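Side-chain contacts in phosphoribosylaminoimidazole-succinocarboxamide synthase (Thermotoga maritima, PDB 1KUT), which catalyses the ATP-dependent joining of L-aspartate to 5-amino-1-(5-phosphoribosyl)imidazole-4-carboxylate to form SAICAR in purine biosynthesis: residues 46-51 with 70-75; 14-19 with 62-67. All coordinates share one frame; numbering follows the deposited sequence.

Interaction 1 of 2, residues 46-51 with 70-75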
loop_
_atom_site.group_PDB
_atom_site.type_symbol
_atom_site.label_atom_id
_atom_site.label_comp_id
_atom_site.label_asym_id
_atom_site.label_seq_id
_atom_site.Cartn_x
_atom_site.Cartn_y
_atom_site.Cartn_z
ATOM N N THR B 46 26.642 1.059 16.332
ATOM C CA THR B 46 26.215 -0.148 15.633
ATOM C C THR B 46 25.855 0.227 14.188
ATOM O O THR B 46 26.038 -0.562 13.278
ATOM C CB THR B 46 25.056 -0.903 16.372
ATOM O OG1 THR B 46 23.796 -0.624 15.766
ATOM C CG2 THR B 46 25.018 -0.517 17.833
ATOM N N THR B 47 25.390 1.448 13.966
ATOM C CA THR B 47 25.087 1.886 12.602
ATOM C C THR B 47 26.381 1.895 11.785
ATOM O O THR B 47 26.431 1.344 10.685
ATOM C CB THR B 47 24.493 3.321 12.579
ATOM O OG1 THR B 47 23.224 3.318 13.238
ATOM C CG2 THR B 47 24.306 3.819 11.141
ATOM N N ALA B 48 27.428 2.508 12.341
ATOM C CA ALA B 48 28.734 2.612 11.688
ATOM C C ALA B 48 29.389 1.276 11.391
ATOM O O ALA B 48 30.079 1.118 10.387
ATOM C CB ALA B 48 29.657 3.452 12.526
ATOM N N ILE B 49 29.197 0.315 12.281
ATOM C CA ILE B 49 29.731 -1.026 12.094
ATOM C C ILE B 49 28.970 -1.700 10.953
ATOM O O ILE B 49 29.551 -2.151 9.974
ATOM C CB ILE B 49 29.558 -1.852 13.396
ATOM C CG1 ILE B 49 30.555 -1.347 14.442
ATOM C CG2 ILE B 49 29.683 -3.346 13.108
ATOM C CD1 ILE B 49 30.616 -2.193 15.688
ATOM N N LEU B 50 27.655 -1.767 11.081
ATOM C CA LEU B 50 26.843 -2.375 10.041
ATOM C C LEU B 50 27.072 -1.735 8.649
ATOM O O LEU B 50 27.339 -2.442 7.679
ATOM C CB LEU B 50 25.365 -2.304 10.442
ATOM C CG LEU B 50 24.742 -3.440 11.281
ATOM C CD1 LEU B 50 25.800 -4.424 11.788
ATOM C CD2 LEU B 50 23.931 -2.843 12.427
HETATM N N MSE B 51 26.996 -0.410 8.552
HETATM C CA MSE B 51 27.177 0.279 7.262
HETATM C C MSE B 51 28.561 0.123 6.645
HETATM O O MSE B 51 28.706 0.129 5.415
HETATM C CB MSE B 51 26.867 1.765 7.404
HETATM C CG MSE B 51 25.425 2.046 7.720
HETATM SE SE MSE B 51 25.030 3.871 7.255
HETATM C CE MSE B 51 26.114 4.803 8.517
ATOM N N ARG B 70 28.588 9.665 19.673
ATOM C CA ARG B 70 27.310 9.516 18.983
ATOM C C ARG B 70 27.141 10.302 17.690
ATOM O O ARG B 70 26.017 10.699 17.336
ATOM C CB ARG B 70 26.188 9.902 19.951
ATOM C CG ARG B 70 26.260 11.355 20.456
ATOM C CD ARG B 70 25.335 11.569 21.681
ATOM N NE ARG B 70 24.440 12.718 21.527
ATOM C CZ ARG B 70 23.398 12.978 22.320
ATOM N NH1 ARG B 70 23.112 12.171 23.332
ATOM N NH2 ARG B 70 22.621 14.042 22.098
ATOM N N THR B 71 28.241 10.503 16.976
ATOM C CA THR B 71 28.224 11.260 15.729
ATOM C C THR B 71 28.755 10.485 14.527
ATOM O O THR B 71 29.712 9.728 14.638
ATOM C CB THR B 71 29.056 12.552 15.874
ATOM O OG1 THR B 71 28.384 13.439 16.775
ATOM C CG2 THR B 71 29.246 13.243 14.528
ATOM N N LEU B 72 28.129 10.686 13.376
ATOM C CA LEU B 72 28.552 10.017 12.150
ATOM C C LEU B 72 28.848 11.063 11.084
ATOM O O LEU B 72 28.033 11.961 10.838
ATOM C CB LEU B 72 27.445 9.096 11.633
ATOM C CG LEU B 72 27.659 7.587 11.676
ATOM C CD1 LEU B 72 28.150 7.158 13.029
ATOM C CD2 LEU B 72 26.359 6.901 11.332
ATOM N N LYS B 73 30.017 10.976 10.465
ATOM C CA LYS B 73 30.316 11.920 9.410
ATOM C C LYS B 73 29.711 11.276 8.165
ATOM O O LYS B 73 30.104 10.176 7.757
ATOM C CB LYS B 73 31.821 12.108 9.258
ATOM C CG LYS B 73 32.220 13.171 8.243
ATOM C CD LYS B 73 33.735 13.182 8.141
ATOM C CE LYS B 73 34.237 13.653 6.783
ATOM N NZ LYS B 73 35.697 13.289 6.626
ATOM N N VAL B 74 28.741 11.957 7.574
ATOM C CA VAL B 74 28.063 11.425 6.406
ATOM C C VAL B 74 28.143 12.348 5.207
ATOM O O VAL B 74 28.442 13.532 5.341
ATOM C CB VAL B 74 26.575 11.165 6.702
ATOM C CG1 VAL B 74 26.442 10.107 7.782
ATOM C CG2 VAL B 74 25.900 12.456 7.145
ATOM N N ILE B 75 27.875 11.786 4.035
ATOM C CA ILE B 75 27.868 12.555 2.802
ATOM C C ILE B 75 26.433 13.040 2.611
ATOM O O ILE B 75 25.481 12.286 2.810
ATOM C CB ILE B 75 28.224 11.691 1.570
ATOM C CG1 ILE B 75 27.205 10.563 1.432
ATOM C CG2 ILE B 75 29.618 11.121 1.703
ATOM C CD1 ILE B 75 27.371 9.732 0.173
#

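Interaction 2 of 2, residues 14-19 with 62-67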
loop_
_atom_site.group_PDB
_atom_site.type_symbol
_atom_site.label_atom_id
_atom_site.label_comp_id
_atom_site.label_asym_id
_atom_site.label_seq_id
_atom_site.Cartn_x
_atom_site.Cartn_y
_atom_site.Cartn_z
ATOM N N GLY B 14 29.685 22.161 5.673
ATOM C CA GLY B 14 30.472 22.291 4.464
ATOM C C GLY B 14 30.096 21.306 3.375
ATOM O O GLY B 14 28.989 21.333 2.824
ATOM N N ASP B 15 31.043 20.436 3.050
ATOM C CA ASP B 15 30.832 19.432 2.025
ATOM C C ASP B 15 30.092 18.264 2.653
ATOM O O ASP B 15 29.011 17.887 2.196
ATOM C CB ASP B 15 32.181 18.994 1.439
ATOM C CG ASP B 15 32.874 20.124 0.667
ATOM O OD1 ASP B 15 32.211 20.756 -0.190
ATOM O OD2 ASP B 15 34.075 20.385 0.909
ATOM N N TYR B 16 30.661 17.714 3.720
ATOM C CA TYR B 16 30.036 16.602 4.422
ATOM C C TYR B 16 28.995 17.092 5.416
ATOM O O TYR B 16 28.825 18.299 5.632
ATOM C CB TYR B 16 31.088 15.780 5.160
ATOM C CG TYR B 16 32.084 15.130 4.237
ATOM C CD1 TYR B 16 31.753 13.983 3.517
ATOM C CD2 TYR B 16 33.363 15.674 4.067
ATOM C CE1 TYR B 16 32.674 13.391 2.649
ATOM C CE2 TYR B 16 34.292 15.090 3.202
ATOM C CZ TYR B 16 33.940 13.952 2.494
ATOM O OH TYR B 16 34.848 13.392 1.620
ATOM N N ALA B 17 28.295 16.143 6.016
ATOM C CA ALA B 17 27.270 16.475 6.990
ATOM C C ALA B 17 27.570 15.702 8.251
ATOM O O ALA B 17 28.345 14.759 8.230
ATOM C CB ALA B 17 25.888 16.096 6.449
ATOM N N LEU B 18 26.968 16.108 9.358
ATOM C CA LEU B 18 27.175 15.402 10.616
ATOM C C LEU B 18 25.820 14.892 11.091
ATOM O O LEU B 18 24.806 15.575 10.970
ATOM C CB LEU B 18 27.794 16.326 11.680
ATOM C CG LEU B 18 29.270 16.725 11.561
ATOM C CD1 LEU B 18 29.637 17.603 12.750
ATOM C CD2 LEU B 18 30.163 15.483 11.524
ATOM N N LEU B 19 25.806 13.679 11.618
ATOM C CA LEU B 19 24.575 13.093 12.102
ATOM C C LEU B 19 24.791 12.699 13.556
ATOM O O LEU B 19 25.531 11.746 13.862
ATOM C CB LEU B 19 24.215 11.871 11.251
ATOM C CG LEU B 19 22.936 11.094 11.580
ATOM C CD1 LEU B 19 21.726 12.015 11.516
ATOM C CD2 LEU B 19 22.785 9.950 10.574
ATOM N N HIS B 62 25.692 6.341 3.131
ATOM C CA HIS B 62 26.201 7.686 3.360
ATOM C C HIS B 62 27.269 7.839 4.448
ATOM O O HIS B 62 27.763 8.946 4.672
ATOM C CB HIS B 62 25.009 8.654 3.600
ATOM C CG HIS B 62 24.344 8.524 4.944
ATOM N ND1 HIS B 62 24.386 7.371 5.705
ATOM C CD2 HIS B 62 23.574 9.401 5.636
ATOM C CE1 HIS B 62 23.674 7.542 6.806
ATOM N NE2 HIS B 62 23.170 8.765 6.786
ATOM N N LEU B 63 27.649 6.739 5.104
ATOM C CA LEU B 63 28.662 6.821 6.157
ATOM C C LEU B 63 30.071 7.122 5.661
ATOM O O LEU B 63 30.607 6.419 4.794
ATOM C CB LEU B 63 28.730 5.523 6.976
ATOM C CG LEU B 63 29.932 5.382 7.939
ATOM C CD1 LEU B 63 29.829 6.431 9.059
ATOM C CD2 LEU B 63 29.992 3.965 8.547
ATOM N N VAL B 64 30.680 8.172 6.207
ATOM C CA VAL B 64 32.052 8.462 5.839
ATOM C C VAL B 64 32.914 7.891 6.969
ATOM O O VAL B 64 33.883 7.186 6.706
ATOM C CB VAL B 64 32.308 9.972 5.659
ATOM C CG1 VAL B 64 33.819 10.214 5.386
ATOM C CG2 VAL B 64 31.455 10.502 4.492
ATOM N N GLU B 65 32.546 8.168 8.221
ATOM C CA GLU B 65 33.287 7.631 9.362
ATOM C C GLU B 65 32.562 7.850 10.675
ATOM O O GLU B 65 31.658 8.690 10.765
ATOM C CB GLU B 65 34.698 8.243 9.453
ATOM C CG GLU B 65 34.776 9.715 9.838
ATOM C CD GLU B 65 36.211 10.160 10.189
ATOM O OE1 GLU B 65 36.559 11.341 9.930
ATOM O OE2 GLU B 65 36.991 9.335 10.737
ATOM N N TYR B 66 32.956 7.098 11.700
ATOM C CA TYR B 66 32.340 7.216 13.017
ATOM C C TYR B 66 33.151 8.172 13.888
ATOM O O TYR B 66 34.364 8.032 14.003
ATOM C CB TYR B 66 32.244 5.835 13.681
ATOM C CG TYR B 66 31.806 5.837 15.138
ATOM C CD1 TYR B 66 30.710 6.582 15.567
ATOM C CD2 TYR B 66 32.476 5.055 16.084
ATOM C CE1 TYR B 66 30.293 6.546 16.906
ATOM C CE2 TYR B 66 32.067 5.006 17.408
ATOM C CZ TYR B 66 30.979 5.750 17.816
ATOM O OH TYR B 66 30.563 5.668 19.131
ATOM N N ILE B 67 32.466 9.155 14.469
ATOM C CA ILE B 67 33.093 10.147 15.337
ATOM C C ILE B 67 32.507 9.926 16.730
ATOM O O ILE B 67 31.481 10.511 17.090
ATOM C CB ILE B 67 32.778 11.591 14.878
ATOM C CG1 ILE B 67 33.033 11.745 13.373
ATOM C CG2 ILE B 67 33.642 12.576 15.639
ATOM C CD1 ILE B 67 34.485 11.626 12.949
#

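Interaction 1 of 2, residues 46-51 with 70-75
Thr47 OG1 is held by two hydrogen bonds, one with the carbonyl oxygen of Cys43 and one with the backbone N of Ile187, while its methyl CG2 packs on Leu72. The setting is a helix laid on an antiparallel beta sheet. Helix 39-55 covers strand 71-74 here, with local axes 9.7 Å apart and an angle of 39° between their directions. Ala48 and Leu72 are the closest pair of backbone positions, with 7.4 Å between their CA atoms.

Leu72 is the centre of the contact. It points at the helix and shares its two methyls among two adjacent residues, Thr47 and Ala48, and Met51 a turn later. Leu72 CD1 meets Ala48 CB at 4.0 Å. CD2 faces the other two. Thr47 CG2 lies 3.7 Å from Leu72 CD2, and these two side chains cross obliquely. The first torsion of Thr47 sets OG1 beside the backbone N and CG2 anti to it (OG1 at -65°). One rotamer thus serves the polar bonds and the apolar contact together.

Met51, present as selenomethionine, comes one turn further along. The backbone bond from Met51 N to Thr47 O measures 2.8 Å. No hydrogen bond crosses between the two segments, and the contact is wholly buried. Tyr66 and Leu63 of strand 63-67 also touch the helix side chains, at Ala48 and Met51. The Met51 chain bends at its last torsion (chi3 -66°). It approaches Leu72 tip to tip, with Met51 CE 3.5 Å from Leu72 CD2.

Interaction 2 of 2, residues 14-19 with 62-67
Tyr16 and Val64 meet across the five-stranded antiparallel sheet of strands 3-4, 8-13, 16-21, 71-74 and 63-67, but they do not sit on adjacent strands. Strand 71-74 runs between strands 16-21 and 63-67 and pairs with both. The contact is therefore made by side chains alone, over the top and underneath of the intervening strand 71-74. No hydrogen bond joins the two segments.

On one face, the Tyr16 ring and the Val64 side chain cross at about a right angle. Val64 CG2 approaches the ring obliquely, equally near both ends of the CD1-CE1 bond. It is 3.6 Å from Tyr16 CD1 and 3.6 Å from Tyr16 CE1. Tyr16 has its CG anti to the carbonyl carbon (chi1 -63°), which swings the ring over the strand between. Val64 does the touching with CG2, and the other methyl, CG1, stands farther from the ring. Lys73 of strand 71-74 makes a cation-pi contact with Tyr16, and Ile75 touches both Tyr16 and Val64. A classic beta bulge at Val64 and Glu65, set against Lys73, interrupts the regular pairing of strand 63-67 with 71-74.

The other face is buried. Leu19 and His62 point there, toward each other, and again cross at about a right angle. Leu19 reaches across the sheet with its CD2 methyl. His62 takes the less common position between its N and its carbonyl carbon (chi1 74°). Its ring also touches Val74 and Met51 on this side. The contact itself is van der Waals in kind and oblique to the imidazole: Leu19 CD2 lies 4.0 Å from His62 NE2.

Overall arrangement
The two interactions have centres about 8 Å apart and share one five-stranded antiparallel sheet. Their segments alternate along the chain: 14-19, 46-51, 62-67, then 70-75. Strand 71-74 is the common element. It is the sheet partner of interaction 1 and the strand that interaction 2 spans. Probable backbone hydrogen bonds join them directly, from Val64 N to Lys73 O and from Ala17 N to Val74 O. Helix 39-55 connects strand 16-21 to strand 63-67 and lies on the sheet face that carries Leu72, Leu19 and His62. Together the contacts tie three strands and one helix into a single layered unit of the SAICAR synthetase fold.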